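Local coordinates for ancillary protein 1 (Streptococcus pyogenes, PDB 2XI9), which acts as a pilus-presented adhesin whose internal thioester bond is required for efficient interaction with host cells, and probably binds collagen, at residues K117-V120 with S124-A127; H191-D196 with T314-E319; D210-H215 with Y251-A256; K227-E232 with T239-A244; T245-Y250 with A256-D261. One frame throughout, in Å; residues are numbered along the deposited sequence.

Interaction 1. Residues K117-V120 with S124-A127; sequences KEIV and SVEA
A classic beta bulge at Ser124 and Val125, the two residues that together face Tyr189 on the adjoining strand, supplies the surface on which Ile119 rests. The evidence is local and small in scale: only 87 Å² is buried between 117-120 and 124-127, and the CA atoms of Ile119 and Ser124 are 8.7 Å apart. Side chains, not backbones, therefore bridge the gap. A single atom of Ile119 does the touching from its side. Its CG1 branch is wedged between the backbone N and the carbonyl carbon (chi1 56°) and then runs out fully extended, which carries the terminal methyl across to the bulge. There CD1 lies 3.4 Å from OG of Ser124, and the same CD1 is 3.8 Å from CG2 of Val125, so the methyl sits against a hydroxyl and a branch of the valine at once. The Ile119 and Val125 side chains meet at a slant, end against branch. No hydrogen bond crosses the contact. The Ser124 hydroxyl, although close to the methyl, is hydrogen-bonded to the carbonyl oxygen of Glu121 in the intervening loop, which gives this polar atom a partner beside an apolar group. Lys117 and Ile119 make backbone bonds to Ala193 and His191, and Ser124 and Val125 both bond to Tyr189, at the start of strand 189-193. Strand 117-119 thus runs between strand 189-193 and strand 321-329, and Ile119 also touches His191 and Leu321 there.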
# COMPACT_ATOMS: atom_id res chain seq x y z
N LYS A 117 -11.15 -0.56 -1.76
CA LYS A 117 -11.84 -0.72 -0.52
C LYS A 117 -10.97 0.04 0.48
O LYS A 117 -9.81 -0.26 0.64
CB LYS A 117 -11.99 -2.20 -0.19
CG LYS A 117 -12.82 -2.93 -1.27
CD LYS A 117 -13.28 -4.33 -0.88
CE LYS A 117 -14.63 -4.33 -0.14
NZ LYS A 117 -15.70 -3.64 -0.89
N GLU A 118 -11.54 1.07 1.09
CA GLU A 118 -10.77 1.99 1.92
C GLU A 118 -11.53 2.36 3.19
O GLU A 118 -12.74 2.29 3.23
CB GLU A 118 -10.42 3.25 1.13
CG GLU A 118 -9.76 2.96 -0.21
CD GLU A 118 -9.38 4.22 -1.02
OE1 GLU A 118 -9.72 5.36 -0.60
OE2 GLU A 118 -8.77 4.03 -2.09
N ILE A 119 -10.80 2.78 4.22
CA ILE A 119 -11.46 3.22 5.45
C ILE A 119 -12.19 4.52 5.18
O ILE A 119 -11.85 5.27 4.26
CB ILE A 119 -10.50 3.40 6.61
CG1 ILE A 119 -9.36 4.39 6.25
CG2 ILE A 119 -9.96 2.02 7.05
CD1 ILE A 119 -8.49 4.73 7.42
N VAL A 120 -13.18 4.79 6.03
CA VAL A 120 -14.07 5.91 5.80
C VAL A 120 -13.41 7.24 6.13
O VAL A 120 -13.63 8.23 5.41
CB VAL A 120 -15.37 5.72 6.63
CG1 VAL A 120 -16.12 7.03 6.83
CG2 VAL A 120 -16.22 4.66 5.93
N SER A 124 -5.91 8.46 8.81
CA SER A 124 -6.31 8.46 10.20
C SER A 124 -5.69 7.32 11.01
O SER A 124 -5.98 7.21 12.20
CB SER A 124 -7.85 8.39 10.30
OG SER A 124 -8.31 7.16 9.76
N VAL A 125 -4.87 6.49 10.38
CA VAL A 125 -4.23 5.33 11.00
C VAL A 125 -2.76 5.65 11.27
O VAL A 125 -2.10 6.32 10.47
CB VAL A 125 -4.31 4.09 10.08
CG1 VAL A 125 -3.46 2.93 10.62
CG2 VAL A 125 -5.73 3.68 9.89
N GLU A 126 -2.23 5.14 12.38
CA GLU A 126 -0.81 5.31 12.73
C GLU A 126 0.07 4.16 12.27
O GLU A 126 -0.29 2.99 12.37
CB GLU A 126 -0.65 5.52 14.23
CG GLU A 126 0.81 5.68 14.63
CD GLU A 126 0.99 6.09 16.07
OE1 GLU A 126 0.07 5.86 16.88
OE2 GLU A 126 2.05 6.66 16.37
N ALA A 127 1.25 4.48 11.74
CA ALA A 127 2.29 3.49 11.53
C ALA A 127 3.55 4.05 12.20
O ALA A 127 3.64 5.24 12.46
CB ALA A 127 2.53 3.22 10.05

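Interaction 2. Residues H191-D196 with T314-E319; sequences HIAGRD and TQWHPE
Trp316, His191 and His317 carry most of the 182 Å² buried here, and each is met at a different place. The indole of Trp316 comes edge-on: its CH2 lies 3.8 Å from CB of Ala193, with the methyl near the ring plane. Although the CA–CB bond of Trp316 points away from 191-196, the ring swings back through a CG set opposite the backbone N (chi1 175°), so that the six-membered end reaches the strand. One indole face is covered from within its own segment, where CD of Pro318 stands 3.4 Å above the plane and toward the rim. His191 turns its imidazole edge to the other backbone: CE1 is 3.3 Å from the carbonyl O of His317, close to the ring plane, and 3.9 Å from CB of His317. The two histidine side chains cross at about a right angle. Their nitrogens, NE2 of His191 and ND1 of His317, stay 5.4 Å apart and are tied together through a shared partner, because they hydrogen-bond to OD1 and OD2 of Asp299 respectively. That carboxylate restrains the rotation of both rings, and its charge could raise their tendency to be protonated. In the fold, strand 189-193 lies between strands 117-119 and 299-303, while 314-319 is the link from strand 311-313 to strand 321-329, whose Leu321 touches His191, Ala193 and Trp316.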
# COMPACT_ATOMS: atom_id res chain seq x y z
N HIS A 191 -5.85 3.27 5.48
CA HIS A 191 -5.80 1.81 5.35
C HIS A 191 -6.70 1.46 4.14
O HIS A 191 -7.83 1.92 4.09
CB HIS A 191 -6.28 1.21 6.67
CG HIS A 191 -6.64 -0.23 6.64
ND1 HIS A 191 -7.62 -0.76 7.48
CD2 HIS A 191 -6.18 -1.27 5.89
CE1 HIS A 191 -7.73 -2.06 7.24
NE2 HIS A 191 -6.87 -2.39 6.29
N ILE A 192 -6.14 0.74 3.17
CA ILE A 192 -6.88 0.22 2.02
C ILE A 192 -6.63 -1.28 1.85
O ILE A 192 -5.74 -1.81 2.47
CB ILE A 192 -6.48 0.95 0.73
CG1 ILE A 192 -5.05 0.63 0.30
CG2 ILE A 192 -6.63 2.47 0.88
CD1 ILE A 192 -4.77 0.99 -1.19
N ALA A 193 -7.44 -1.92 1.01
CA ALA A 193 -7.20 -3.27 0.60
C ALA A 193 -6.02 -3.24 -0.37
O ALA A 193 -5.89 -2.33 -1.17
CB ALA A 193 -8.46 -3.88 -0.06
N GLY A 194 -5.15 -4.22 -0.26
CA GLY A 194 -3.96 -4.34 -1.07
C GLY A 194 -4.26 -4.89 -2.45
O GLY A 194 -3.88 -6.02 -2.79
N ARG A 195 -4.99 -4.08 -3.20
CA ARG A 195 -5.33 -4.34 -4.56
C ARG A 195 -4.99 -3.03 -5.32
O ARG A 195 -5.02 -1.93 -4.76
CB ARG A 195 -6.82 -4.67 -4.72
CG ARG A 195 -7.44 -5.69 -3.70
CD ARG A 195 -8.94 -5.75 -3.86
NE ARG A 195 -9.56 -6.72 -2.94
CZ ARG A 195 -10.87 -6.88 -2.76
NH1 ARG A 195 -11.75 -6.13 -3.41
NH2 ARG A 195 -11.32 -7.80 -1.92
N ASP A 196 -4.65 -3.14 -6.58
CA ASP A 196 -4.38 -1.94 -7.38
C ASP A 196 -3.21 -1.18 -6.78
O ASP A 196 -3.30 0.03 -6.52
CB ASP A 196 -5.64 -1.06 -7.42
CG ASP A 196 -5.58 0.05 -8.46
OD1 ASP A 196 -4.91 -0.13 -9.51
OD2 ASP A 196 -6.24 1.11 -8.20
N THR A 314 0.77 -7.40 6.54
CA THR A 314 0.91 -8.84 6.77
C THR A 314 -0.35 -9.50 7.28
O THR A 314 -0.36 -10.73 7.48
CB THR A 314 2.05 -9.12 7.76
OG1 THR A 314 1.81 -8.39 8.98
CG2 THR A 314 3.35 -8.70 7.18
N GLN A 315 -1.41 -8.72 7.50
CA GLN A 315 -2.68 -9.20 8.05
C GLN A 315 -3.80 -8.66 7.13
O GLN A 315 -3.50 -7.91 6.21
CB GLN A 315 -2.89 -8.71 9.50
CG GLN A 315 -1.75 -9.19 10.50
CD GLN A 315 -1.84 -8.53 11.88
OE1 GLN A 315 -2.78 -7.78 12.16
NE2 GLN A 315 -0.87 -8.83 12.76
N TRP A 316 -5.03 -9.01 7.43
CA TRP A 316 -6.23 -8.61 6.65
C TRP A 316 -7.35 -8.19 7.60
O TRP A 316 -7.87 -9.03 8.37
CB TRP A 316 -6.66 -9.77 5.74
CG TRP A 316 -7.92 -9.56 4.99
CD1 TRP A 316 -9.05 -10.33 5.06
CD2 TRP A 316 -8.21 -8.50 4.09
NE1 TRP A 316 -10.02 -9.81 4.24
CE2 TRP A 316 -9.52 -8.69 3.63
CE3 TRP A 316 -7.48 -7.39 3.63
CZ2 TRP A 316 -10.13 -7.81 2.70
CZ3 TRP A 316 -8.09 -6.52 2.72
CH2 TRP A 316 -9.39 -6.75 2.26
N HIS A 317 -7.74 -6.91 7.54
CA HIS A 317 -8.81 -6.34 8.38
C HIS A 317 -9.93 -5.72 7.51
O HIS A 317 -9.90 -4.52 7.25
CB HIS A 317 -8.22 -5.30 9.32
CG HIS A 317 -7.30 -5.90 10.31
ND1 HIS A 317 -5.98 -6.18 10.02
CD2 HIS A 317 -7.52 -6.38 11.56
CE1 HIS A 317 -5.42 -6.77 11.06
NE2 HIS A 317 -6.33 -6.89 12.02
N PRO A 318 -10.85 -6.53 7.01
CA PRO A 318 -11.90 -6.02 6.08
C PRO A 318 -13.05 -5.26 6.74
O PRO A 318 -13.84 -4.59 6.04
CB PRO A 318 -12.47 -7.29 5.46
CG PRO A 318 -12.14 -8.39 6.45
CD PRO A 318 -10.84 -8.01 7.06
N GLU A 319 -13.14 -5.37 8.07
CA GLU A 319 -14.27 -4.87 8.84
C GLU A 319 -14.47 -3.35 8.72
O GLU A 319 -15.59 -2.87 8.80
CB GLU A 319 -14.22 -5.35 10.32
CG GLU A 319 -12.84 -5.26 11.00
CD GLU A 319 -11.87 -6.43 10.61
OE1 GLU A 319 -12.11 -7.13 9.62
OE2 GLU A 319 -10.87 -6.67 11.32

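Interaction 3. Residues D210-H215 with Y251-A256; sequences DTFLKH and YFTDSA
The Phe252 ring is sandwiched between His215 and its own neighbour Tyr251. On one face, CB of His215 lies 3.6 Å from the centroid of the Phe252 ring and only 6° off the ring normal, a well-centred CH-pi contact. On the opposite face, CD1 of Tyr251 stands 3.6 Å above the Phe252 plane, again over its centre. The imidazole of His215 continues past the phenyl instead of stacking squarely on it: the two planes are tilted by 29°, the centroids of the His215 and Phe252 rings are 4.6 Å apart, and overlap is slight. The closest approach is between ND1 of His215 and CE1 of Phe252, at 3.4 Å. That same ND1 is hydrogen-bonded to OD2 of Asp206, which fixes how the imidazole is turned. Phe212, by contrast, offers an edge. Its CE1 is 3.8 Å from the carbonyl O of Phe252, and its CZ is 4.0 Å from CG2 of Thr253, both partners lying near the ring plane.

These rings join two helices of the thioester domain, 209-222 and the last turn of 238-253; between 210-215 and 251-256 the nearest CA atoms are those of Phe212 and Phe252, 7.4 Å apart. Phe252 takes a CG opposite its carbonyl carbon (chi1 -66°), which places the ring beside His215; it further touches Ile216 and Val219 of helix 209-222, and Val284 and Ala287 of helix 274-288. At the helix end, OG1 of Thr253 donates to OD2 of Asp254 over 2.8 Å, approaching from above the carboxylate plane. OD2 of Asp254 also accepts from the backbone N of Ala163.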
# COMPACT_ATOMS: atom_id res chain seq x y z
N ASP A 210 -1.48 -6.85 -12.43
CA ASP A 210 -2.00 -8.08 -11.78
C ASP A 210 -0.85 -9.06 -11.46
O ASP A 210 -0.83 -9.65 -10.42
CB ASP A 210 -3.09 -8.76 -12.63
CG ASP A 210 -4.32 -7.87 -12.84
OD1 ASP A 210 -4.64 -7.02 -12.00
OD2 ASP A 210 -4.99 -8.02 -13.88
N THR A 211 0.13 -9.21 -12.36
CA THR A 211 1.32 -10.03 -12.05
C THR A 211 2.10 -9.46 -10.88
O THR A 211 2.56 -10.19 -9.99
CB THR A 211 2.28 -10.11 -13.25
OG1 THR A 211 1.55 -10.47 -14.41
CG2 THR A 211 3.41 -11.11 -13.01
N PHE A 212 2.25 -8.13 -10.85
CA PHE A 212 2.90 -7.46 -9.75
C PHE A 212 2.23 -7.79 -8.42
O PHE A 212 2.90 -8.14 -7.45
CB PHE A 212 2.91 -5.92 -9.96
CG PHE A 212 3.38 -5.16 -8.77
CD1 PHE A 212 4.71 -5.10 -8.46
CD2 PHE A 212 2.49 -4.51 -7.95
CE1 PHE A 212 5.16 -4.39 -7.36
CE2 PHE A 212 2.94 -3.81 -6.82
CZ PHE A 212 4.26 -3.75 -6.55
N LEU A 213 0.91 -7.75 -8.41
CA LEU A 213 0.17 -7.97 -7.13
C LEU A 213 0.42 -9.40 -6.65
O LEU A 213 0.62 -9.66 -5.45
CB LEU A 213 -1.32 -7.75 -7.31
CG LEU A 213 -2.16 -7.81 -6.02
CD1 LEU A 213 -1.54 -6.84 -5.02
CD2 LEU A 213 -3.65 -7.52 -6.23
N LYS A 214 0.42 -10.32 -7.59
CA LYS A 214 0.68 -11.69 -7.25
C LYS A 214 2.04 -11.81 -6.63
O LYS A 214 2.19 -12.51 -5.64
CB LYS A 214 0.52 -12.61 -8.48
CG LYS A 214 -0.96 -12.72 -8.94
CD LYS A 214 -1.25 -13.84 -9.95
CE LYS A 214 -1.20 -13.36 -11.39
NZ LYS A 214 -1.54 -14.45 -12.36
N HIS A 215 3.07 -11.15 -7.21
CA HIS A 215 4.44 -11.20 -6.66
C HIS A 215 4.52 -10.72 -5.20
O HIS A 215 5.15 -11.38 -4.32
CB HIS A 215 5.41 -10.39 -7.56
CG HIS A 215 5.64 -11.02 -8.90
ND1 HIS A 215 6.12 -10.33 -10.00
CD2 HIS A 215 5.45 -12.29 -9.31
CE1 HIS A 215 6.22 -11.15 -11.03
NE2 HIS A 215 5.83 -12.36 -10.64
N TYR A 251 12.85 -5.79 -4.36
CA TYR A 251 13.12 -6.43 -5.62
C TYR A 251 12.03 -6.14 -6.65
O TYR A 251 12.35 -5.87 -7.80
CB TYR A 251 13.33 -7.95 -5.41
CG TYR A 251 13.59 -8.72 -6.71
CD1 TYR A 251 12.54 -9.24 -7.46
CD2 TYR A 251 14.87 -8.86 -7.20
CE1 TYR A 251 12.78 -9.92 -8.65
CE2 TYR A 251 15.11 -9.55 -8.40
CZ TYR A 251 14.06 -10.07 -9.11
OH TYR A 251 14.29 -10.73 -10.29
N PHE A 252 10.76 -6.15 -6.23
CA PHE A 252 9.62 -5.92 -7.11
C PHE A 252 9.22 -4.46 -7.16
O PHE A 252 8.85 -3.99 -8.20
CB PHE A 252 8.40 -6.79 -6.72
CG PHE A 252 8.64 -8.27 -6.91
CD1 PHE A 252 8.80 -8.79 -8.16
CD2 PHE A 252 8.78 -9.11 -5.80
CE1 PHE A 252 9.09 -10.18 -8.33
CE2 PHE A 252 9.10 -10.47 -5.95
CZ PHE A 252 9.23 -11.00 -7.20
N THR A 253 9.26 -3.75 -6.04
CA THR A 253 8.79 -2.34 -6.05
C THR A 253 9.78 -1.30 -6.64
O THR A 253 9.38 -0.26 -7.19
CB THR A 253 8.38 -1.86 -4.64
OG1 THR A 253 9.52 -1.90 -3.76
CG2 THR A 253 7.28 -2.71 -4.06
N ASP A 254 11.06 -1.58 -6.42
CA ASP A 254 12.14 -0.65 -6.68
C ASP A 254 13.27 -1.26 -7.51
O ASP A 254 14.30 -0.65 -7.71
CB ASP A 254 12.66 -0.14 -5.35
CG ASP A 254 11.65 0.80 -4.64
OD1 ASP A 254 11.47 1.97 -5.07
OD2 ASP A 254 11.08 0.37 -3.64
N SER A 255 13.07 -2.48 -8.01
CA SER A 255 14.06 -3.16 -8.82
C SER A 255 15.43 -3.25 -8.11
O SER A 255 16.45 -3.05 -8.73
CB SER A 255 14.18 -2.49 -10.17
OG SER A 255 12.95 -2.56 -10.88
N ALA A 256 15.43 -3.56 -6.81
CA ALA A 256 16.66 -3.87 -6.07
C ALA A 256 17.25 -5.15 -6.63
O ALA A 256 16.50 -6.10 -7.02
CB ALA A 256 16.38 -4.08 -4.55

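Interaction 4. Residues K227-E232 with T239-A244; sequences KGQAIE and TQLRAA
Leu241, near the start of helix 238-253, is covered on its loop-facing side by Ile231 and Gln229 of the irregular loop that precedes the helix: a small apolar contact in the thioester domain, its centre about 21 Å from the centre of the chain, burying 140 Å². Nearly half of that area belongs to Leu241. One of its methyls, CD2, does most of the work, lying 3.6 Å from CD1 of Ile231. The two aliphatic side chains slide past each other in opposite directions, so that CD1 of Ile231 also comes within 4.1 Å of CB of Leu241. Leucine CG stands opposite the backbone N (chi1 -173°), which projects the isobutyl group out from the helix toward the loop. Gln229 closes the same methyl from another direction, its NE2 3.8 Å from CD2 of Leu241, with the two side chains crossing at about a right angle. The amide is held by the loop itself: OE1 accepts from the backbone N of both Arg225 and Glu226, and NE2 makes a weak bond to the carbonyl O of Gly223. Beyond the loop, Leu241 also touches Val279 of helix 274-288. No hydrogen bond links the two segments. The contact therefore rests on van der Waals packing and burial of the leucine side chain, while the amide of Gln229 is bonded to the backbone of 223-226 and meets the leucine only through van der Waals contact of NE2.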
# COMPACT_ATOMS: atom_id res chain seq x y z
N LYS A 227 5.39 -11.78 14.75
CA LYS A 227 6.32 -11.97 15.85
C LYS A 227 6.19 -13.38 16.40
O LYS A 227 5.09 -13.87 16.63
CB LYS A 227 6.06 -10.99 16.99
CG LYS A 227 6.59 -9.59 16.77
CD LYS A 227 5.99 -8.60 17.80
CE LYS A 227 6.86 -7.34 17.98
NZ LYS A 227 6.01 -6.16 18.34
N GLY A 228 7.33 -14.02 16.65
CA GLY A 228 7.35 -15.38 17.19
C GLY A 228 7.11 -16.50 16.20
O GLY A 228 7.19 -17.66 16.57
N GLN A 229 6.83 -16.22 14.93
CA GLN A 229 6.55 -17.32 14.00
C GLN A 229 7.75 -18.26 13.87
O GLN A 229 8.88 -17.87 14.06
CB GLN A 229 6.14 -16.82 12.61
CG GLN A 229 7.27 -16.30 11.75
CD GLN A 229 6.77 -15.93 10.36
OE1 GLN A 229 5.95 -15.04 10.22
NE2 GLN A 229 7.28 -16.59 9.35
N ALA A 230 7.46 -19.50 13.52
CA ALA A 230 8.46 -20.53 13.24
C ALA A 230 9.35 -20.11 12.08
O ALA A 230 8.84 -19.86 11.00
CB ALA A 230 7.73 -21.80 12.87
N ILE A 231 10.67 -20.00 12.27
CA ILE A 231 11.57 -19.72 11.13
C ILE A 231 12.16 -21.08 10.65
O ILE A 231 12.89 -21.74 11.36
CB ILE A 231 12.73 -18.74 11.45
CG1 ILE A 231 12.24 -17.44 12.12
CG2 ILE A 231 13.47 -18.38 10.16
CD1 ILE A 231 11.24 -16.62 11.30
N GLU A 232 11.81 -21.47 9.44
CA GLU A 232 12.13 -22.79 8.96
C GLU A 232 13.48 -22.84 8.27
O GLU A 232 14.09 -23.89 8.18
CB GLU A 232 11.04 -23.21 7.98
CG GLU A 232 9.65 -23.20 8.61
CD GLU A 232 8.57 -23.74 7.69
OE1 GLU A 232 8.59 -23.42 6.46
OE2 GLU A 232 7.70 -24.46 8.21
N THR A 239 14.70 -11.65 12.72
CA THR A 239 15.10 -10.39 12.11
C THR A 239 15.65 -10.62 10.70
O THR A 239 15.37 -9.83 9.81
CB THR A 239 16.09 -9.63 13.00
OG1 THR A 239 15.41 -9.23 14.21
CG2 THR A 239 16.64 -8.39 12.30
N GLN A 240 16.41 -11.69 10.52
CA GLN A 240 16.97 -12.01 9.21
C GLN A 240 15.83 -12.33 8.19
O GLN A 240 15.88 -11.85 7.05
CB GLN A 240 18.01 -13.13 9.31
CG GLN A 240 19.32 -12.65 9.96
CD GLN A 240 20.29 -13.72 10.32
OE1 GLN A 240 19.93 -14.90 10.43
NE2 GLN A 240 21.55 -13.32 10.52
N LEU A 241 14.82 -13.11 8.59
CA LEU A 241 13.72 -13.35 7.68
C LEU A 241 12.96 -12.06 7.39
O LEU A 241 12.56 -11.82 6.23
CB LEU A 241 12.78 -14.48 8.14
CG LEU A 241 11.69 -14.90 7.17
CD1 LEU A 241 12.30 -15.52 5.91
CD2 LEU A 241 10.66 -15.92 7.86
N ARG A 242 12.78 -11.22 8.40
CA ARG A 242 12.14 -9.92 8.20
C ARG A 242 12.90 -9.08 7.15
O ARG A 242 12.30 -8.52 6.25
CB ARG A 242 12.03 -9.18 9.54
CG ARG A 242 11.10 -7.96 9.53
CD ARG A 242 10.82 -7.50 10.93
NE ARG A 242 9.83 -6.42 10.96
CZ ARG A 242 9.11 -6.09 12.01
NH1 ARG A 242 9.23 -6.74 13.16
NH2 ARG A 242 8.27 -5.06 11.90
N ALA A 243 14.21 -9.00 7.29
CA ALA A 243 15.02 -8.28 6.34
C ALA A 243 14.95 -8.86 4.93
O ALA A 243 14.82 -8.12 3.97
CB ALA A 243 16.44 -8.22 6.79
N ALA A 244 15.03 -10.19 4.83
CA ALA A 244 14.97 -10.86 3.54
C ALA A 244 13.65 -10.52 2.88
O ALA A 244 13.61 -10.31 1.68
CB ALA A 244 15.16 -12.38 3.72

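Interaction 5. Residues T245-Y250 with A256-D261; sequences TQLAIY and AELDKD
Ala256 and Leu258 fold back on the last turns of helix 238-253, and the tight part of the contact lies where they meet Leu247 and Tyr250. CB of Ala256 is 3.9 Å from CB of Tyr250 and 4.0 Å from CD1 of Leu247. The other branch of Leu247, CD2, meets CD2 of Leu258 at 3.7 Å, the two leucines passing in opposite directions. CG of Leu247 is placed opposite the backbone N (chi1 179°), which lets its two methyls divide between the two partners. One hydrogen bond closes this side: N of Ala256 donates to O of Tyr250 over 3.2 Å. The bond is straight at the proton (177°), but the donor sits well above the carbonyl plane. The loose side begins after Leu258, the centre of an inverse gamma turn. Lys260 and Asp261 are exposed and point their charges elsewhere, Lys260 to Asp274, and Asp259 caps the backbone N of Lys262 in helix 260-263. Tyr250 also touches Cys160, the single cysteine of the chain and so probably the thioester residue. Chemically, one backbone bond fixes the direction in which the chain leaves the helix, and the methyls of Ala256 and Leu258 pack what follows against Leu247 and Tyr250.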
# COMPACT_ATOMS: atom_id res chain seq x y z
N THR A 245 12.55 -10.51 3.67
CA THR A 245 11.20 -10.16 3.20
C THR A 245 11.19 -8.72 2.69
O THR A 245 10.64 -8.44 1.62
CB THR A 245 10.07 -10.42 4.32
OG1 THR A 245 10.23 -11.74 4.90
CG2 THR A 245 8.67 -10.31 3.75
N GLN A 246 11.80 -7.81 3.44
CA GLN A 246 11.82 -6.41 3.04
C GLN A 246 12.56 -6.25 1.70
O GLN A 246 12.13 -5.49 0.83
CB GLN A 246 12.50 -5.56 4.12
CG GLN A 246 12.58 -4.04 3.80
CD GLN A 246 11.23 -3.38 3.65
OE1 GLN A 246 10.64 -2.94 4.63
NE2 GLN A 246 10.76 -3.23 2.41
N LEU A 247 13.69 -6.91 1.58
CA LEU A 247 14.50 -6.80 0.34
C LEU A 247 13.76 -7.44 -0.85
O LEU A 247 13.84 -6.96 -1.93
CB LEU A 247 15.88 -7.42 0.56
CG LEU A 247 16.83 -7.40 -0.65
CD1 LEU A 247 17.08 -5.95 -1.05
CD2 LEU A 247 18.16 -8.18 -0.35
N ALA A 248 13.04 -8.55 -0.61
CA ALA A 248 12.26 -9.22 -1.64
C ALA A 248 11.12 -8.31 -2.13
O ALA A 248 10.85 -8.25 -3.29
CB ALA A 248 11.70 -10.56 -1.13
N ILE A 249 10.55 -7.53 -1.22
CA ILE A 249 9.56 -6.53 -1.63
C ILE A 249 10.23 -5.46 -2.53
O ILE A 249 9.72 -5.15 -3.60
CB ILE A 249 8.87 -5.88 -0.40
CG1 ILE A 249 7.94 -6.89 0.31
CG2 ILE A 249 8.17 -4.53 -0.82
CD1 ILE A 249 6.73 -7.38 -0.50
N TYR A 250 11.40 -4.96 -2.10
CA TYR A 250 12.14 -3.97 -2.88
C TYR A 250 12.56 -4.49 -4.26
O TYR A 250 12.64 -3.71 -5.20
CB TYR A 250 13.38 -3.50 -2.12
CG TYR A 250 13.14 -2.60 -0.92
CD1 TYR A 250 11.98 -1.82 -0.80
CD2 TYR A 250 14.08 -2.51 0.07
CE1 TYR A 250 11.79 -0.98 0.27
CE2 TYR A 250 13.90 -1.64 1.17
CZ TYR A 250 12.75 -0.89 1.26
OH TYR A 250 12.57 -0.03 2.32
N ALA A 256 15.43 -3.56 -6.81
CA ALA A 256 16.66 -3.87 -6.07
C ALA A 256 17.25 -5.15 -6.63
O ALA A 256 16.50 -6.10 -7.02
CB ALA A 256 16.38 -4.08 -4.55
N GLU A 257 18.57 -5.21 -6.61
CA GLU A 257 19.29 -6.38 -7.09
C GLU A 257 19.77 -7.19 -5.91
O GLU A 257 20.30 -6.65 -4.97
CB GLU A 257 20.44 -5.97 -8.00
CG GLU A 257 19.98 -5.25 -9.27
CD GLU A 257 19.19 -6.13 -10.25
OE1 GLU A 257 19.37 -7.38 -10.27
OE2 GLU A 257 18.39 -5.57 -11.04
N LEU A 258 19.63 -8.51 -6.01
CA LEU A 258 20.02 -9.42 -4.96
C LEU A 258 21.45 -9.85 -5.19
O LEU A 258 21.75 -11.03 -5.44
CB LEU A 258 19.06 -10.63 -4.94
CG LEU A 258 17.59 -10.25 -4.88
CD1 LEU A 258 16.73 -11.51 -4.79
CD2 LEU A 258 17.33 -9.33 -3.73
N ASP A 259 22.33 -8.86 -5.14
CA ASP A 259 23.74 -9.04 -5.41
C ASP A 259 24.53 -8.37 -4.30
O ASP A 259 24.38 -7.19 -4.06
CB ASP A 259 24.08 -8.42 -6.77
CG ASP A 259 25.55 -8.48 -7.10
OD1 ASP A 259 25.93 -9.40 -7.84
OD2 ASP A 259 26.33 -7.62 -6.62
N LYS A 260 25.36 -9.16 -3.63
CA LYS A 260 26.13 -8.70 -2.49
C LYS A 260 26.87 -7.41 -2.80
O LYS A 260 26.85 -6.47 -2.02
CB LYS A 260 27.11 -9.79 -2.10
CG LYS A 260 27.68 -9.66 -0.73
CD LYS A 260 26.74 -10.27 0.32
CE LYS A 260 27.42 -10.42 1.69
NZ LYS A 260 28.79 -11.05 1.65
N ASP A 261 27.51 -7.34 -3.95
CA ASP A 261 28.27 -6.14 -4.26
C ASP A 261 27.36 -4.93 -4.50
O ASP A 261 27.70 -3.80 -4.12
CB ASP A 261 29.25 -6.38 -5.41
CG ASP A 261 30.40 -7.27 -5.00
OD1 ASP A 261 30.87 -7.15 -3.84
OD2 ASP A 261 30.86 -8.09 -5.84

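Overall arrangement
Interactions 1 and 2 adjoin where the edge strands 117-119 and 189-193 of two sheets pair, their centres 10 Å apart, through bonds such as Lys117 O to Ala193 N (2.9 Å). Interactions 3, 4 and 5 all use helix 238-253: 4 lies toward its start, 5 and 3 at its far end, where they share Ala256 with centres 12 Å apart. Along the chain, interaction 1 comes first, and interaction 2 then brackets the other three. Interaction 2 meets interaction 3 where Gly194 O packs on Leu213 CD1. The helical contacts of this C-terminal part of the adhesin belong to the thioester domain, while interactions 1 and 2 join its sheet to strands 117-119 and 321-329.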